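PDB 3NKG: uncharacterized protein GEBA250068378 from Sulfurospirillum deleyianum, which is of unknown function but has a beta-rich fold and belongs to the DUF5625 family, grouped with galactose-binding-like domains. Local coordinates for residues A[63-68]-A[132-137]. Sequence-based numbering, arbitrary orientation.
Sequences YDPRDG and TRDITT
Arg66 meets Thr137 through its aliphatic part, CG lying 3.7 Å from Thr137 OG1, while its guanidinium is turned to its own loop. In the conformer described, one of two, the edge formed by NE and NH2 faces the carboxylate of Asp64, with OD2 in the guanidinium plane. The salt bridge from Arg66 NH2 to Asp64 OD2 spans 2.9 Å and uses the syn lone pair. The bend at chi3 (-59°) turns the chain from CD to bring NE alongside the same carboxylate. Asp64 OD1, which also accepts from Arg66 NE, takes the backbone N of Arg66 at 2.9 Å from above the carboxylate plane, closing an Asx turn.

The turn presents Pro65 to residues 132-137 of strand 132-140. Its ring spans two side chains there, touching Thr137 OG1 with CB at 3.3 Å, and the carboxylate oxygen OD2 of Asp134 with CD at 3.8 Å. With chi1 at -57°, Thr137 OG1 lies beside its own backbone N; there it touches the proline and also hydrogen-bonds His33 ND1. The one direct hydrogen bond across the contact is weak: Thr137 N to Pro65 O, 3.3 Å and bent to 126° at the hydrogen. Water molecules add further links. One donates to Tyr63 O and, weakly, to Asp134 O. Another lies within hydrogen-bonding distance of Arg66 O and Thr137 O, a third of Tyr63 O and Asp134 OD2, though these two have more acceptors in reach than protons. Asp134 OD2 also accepts from Ser128 N.

Ile135 and Thr136 both pair through their backbones with Leu34 of strand 30-38, the two-against-one arrangement of a classic beta bulge. An Asx-turn loop thus packs against a bulged edge strand of a four-stranded antiparallel sheet, in a two-sheet architecture consistent with galactose-binding-like domains.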
loop_
_atom_site.group_PDB
_atom_site.type_symbol
_atom_site.label_atom_id
_atom_site.label_comp_id
_atom_site.label_asym_id
_atom_site.label_seq_id
_atom_site.Cartn_x
_atom_site.Cartn_y
_atom_site.Cartn_z
ATOM N N TYR A 63 -7.593 8.819 2.013
ATOM C CA TYR A 63 -8.190 8.341 3.258
ATOM C C TYR A 63 -7.115 8.233 4.341
ATOM O O TYR A 63 -6.015 7.757 4.081
ATOM C CB TYR A 63 -8.863 6.987 3.009
ATOM C CG TYR A 63 -9.978 7.061 1.991
ATOM C CD1 TYR A 63 -9.709 6.952 0.627
ATOM C CD2 TYR A 63 -11.302 7.237 2.390
ATOM C CE1 TYR A 63 -10.713 7.045 -0.311
ATOM C CE2 TYR A 63 -12.340 7.332 1.450
ATOM C CZ TYR A 63 -12.032 7.237 0.099
ATOM O OH TYR A 63 -13.031 7.296 -0.852
ATOM N N ASP A 64 -7.423 8.689 5.550
ATOM C CA ASP A 64 -6.488 8.599 6.676
ATOM C C ASP A 64 -6.335 7.141 7.107
ATOM O O ASP A 64 -7.317 6.507 7.462
ATOM C CB ASP A 64 -7.026 9.435 7.834
ATOM C CG ASP A 64 -6.012 9.641 8.944
ATOM O OD1 ASP A 64 -5.113 8.769 9.145
ATOM O OD2 ASP A 64 -6.145 10.690 9.624
ATOM N N PRO A 65 -5.104 6.594 7.063
ATOM C CA PRO A 65 -4.949 5.175 7.425
ATOM C C PRO A 65 -5.267 4.897 8.900
ATOM O O PRO A 65 -5.538 3.758 9.271
ATOM C CB PRO A 65 -3.464 4.890 7.139
ATOM C CG PRO A 65 -2.789 6.245 7.175
ATOM C CD PRO A 65 -3.831 7.215 6.648
ATOM N N ARG A 66 -5.237 5.933 9.738
ATOM C CA ARG A 66 -5.482 5.740 11.169
ATOM C C ARG A 66 -6.933 5.340 11.463
ATOM O O ARG A 66 -7.184 4.515 12.332
ATOM C CB ARG A 66 -5.090 6.992 11.970
ATOM C CG ARG A 66 -3.632 7.404 11.775
ATOM C CD ARG A 66 -3.310 8.744 12.428
ATOM N NE ARG A 66 -4.129 9.837 11.904
ATOM C CZ ARG A 66 -4.028 11.098 12.321
ATOM N NH1 ARG A 66 -3.137 11.423 13.255
ATOM N NH2 ARG A 66 -4.804 12.039 11.801
ATOM N N ASP A 67 -7.887 5.922 10.745
ATOM C CA ASP A 67 -9.292 5.652 11.039
ATOM C C ASP A 67 -10.160 5.493 9.813
ATOM O O ASP A 67 -11.368 5.288 9.926
ATOM C CB ASP A 67 -9.866 6.745 11.935
ATOM C CG ASP A 67 -9.644 8.122 11.378
ATOM O OD1 ASP A 67 -9.341 8.227 10.173
ATOM O OD2 ASP A 67 -9.772 9.098 12.144
ATOM N N GLY A 68 -9.554 5.602 8.635
ATOM C CA GLY A 68 -10.298 5.404 7.397
ATOM C C GLY A 68 -11.068 6.647 6.959
ATOM O O GLY A 68 -11.742 6.625 5.938
ATOM N N THR A 132 2.123 6.271 -3.500
ATOM C CA THR A 132 1.859 5.300 -2.442
ATOM C C THR A 132 0.368 5.037 -2.304
ATOM O O THR A 132 -0.490 5.855 -2.675
ATOM C CB THR A 132 2.371 5.781 -1.039
ATOM O OG1 THR A 132 1.623 6.927 -0.636
ATOM C CG2 THR A 132 3.846 6.130 -1.069
ATOM N N ARG A 133 0.056 3.883 -1.754
ATOM C CA ARG A 133 -1.298 3.656 -1.302
ATOM C C ARG A 133 -1.235 3.252 0.176
ATOM O O ARG A 133 -0.481 2.343 0.547
ATOM C CB ARG A 133 -1.991 2.589 -2.122
ATOM C CG ARG A 133 -3.307 2.232 -1.461
ATOM C CD ARG A 133 -4.186 1.495 -2.330
ATOM N NE ARG A 133 -4.722 2.271 -3.456
ATOM C CZ ARG A 133 -5.325 1.674 -4.474
ATOM N NH1 ARG A 133 -5.413 0.335 -4.468
ATOM N NH2 ARG A 133 -5.815 2.380 -5.493
ATOM N N ASP A 134 -1.976 3.978 1.009
ATOM C CA ASP A 134 -2.010 3.760 2.449
ATOM C C ASP A 134 -2.992 2.619 2.745
ATOM O O ASP A 134 -4.138 2.654 2.293
ATOM C CB ASP A 134 -2.427 5.054 3.158
ATOM C CG ASP A 134 -1.289 6.109 3.201
ATOM O OD1 ASP A 134 -0.138 5.753 2.868
ATOM O OD2 ASP A 134 -1.537 7.289 3.566
ATOM N N ILE A 135 -2.539 1.593 3.466
ATOM C CA ILE A 135 -3.399 0.455 3.802
ATOM C C ILE A 135 -4.027 0.634 5.183
ATOM O O ILE A 135 -5.260 0.688 5.334
ATOM C CB ILE A 135 -2.628 -0.880 3.821
ATOM C CG1 ILE A 135 -1.956 -1.182 2.487
ATOM C CG2 ILE A 135 -3.550 -2.024 4.175
ATOM C CD1 ILE A 135 -0.808 -2.193 2.601
ATOM N N THR A 136 -3.181 0.710 6.204
ATOM C CA THR A 136 -3.678 0.870 7.569
ATOM C C THR A 136 -2.562 1.384 8.497
ATOM O O THR A 136 -1.392 1.475 8.106
ATOM C CB THR A 136 -4.298 -0.466 8.116
ATOM O OG1 THR A 136 -5.038 -0.221 9.322
ATOM C CG2 THR A 136 -3.210 -1.517 8.388
ATOM N N THR A 137 -2.958 1.761 9.705
ATOM C CA THR A 137 -2.017 2.120 10.768
ATOM C C THR A 137 -2.304 1.195 11.946
ATOM O O THR A 137 -3.463 1.032 12.337
ATOM C CB THR A 137 -2.235 3.570 11.202
ATOM O OG1 THR A 137 -2.106 4.435 10.067
ATOM C CG2 THR A 137 -1.217 3.988 12.276
HETATM O O HOH W 1 -5.925 4.862 4.015
HETATM O O HOH W 2 -3.592 9.329 3.458
HETATM O O HOH W 3 -5.853 2.273 11.938
#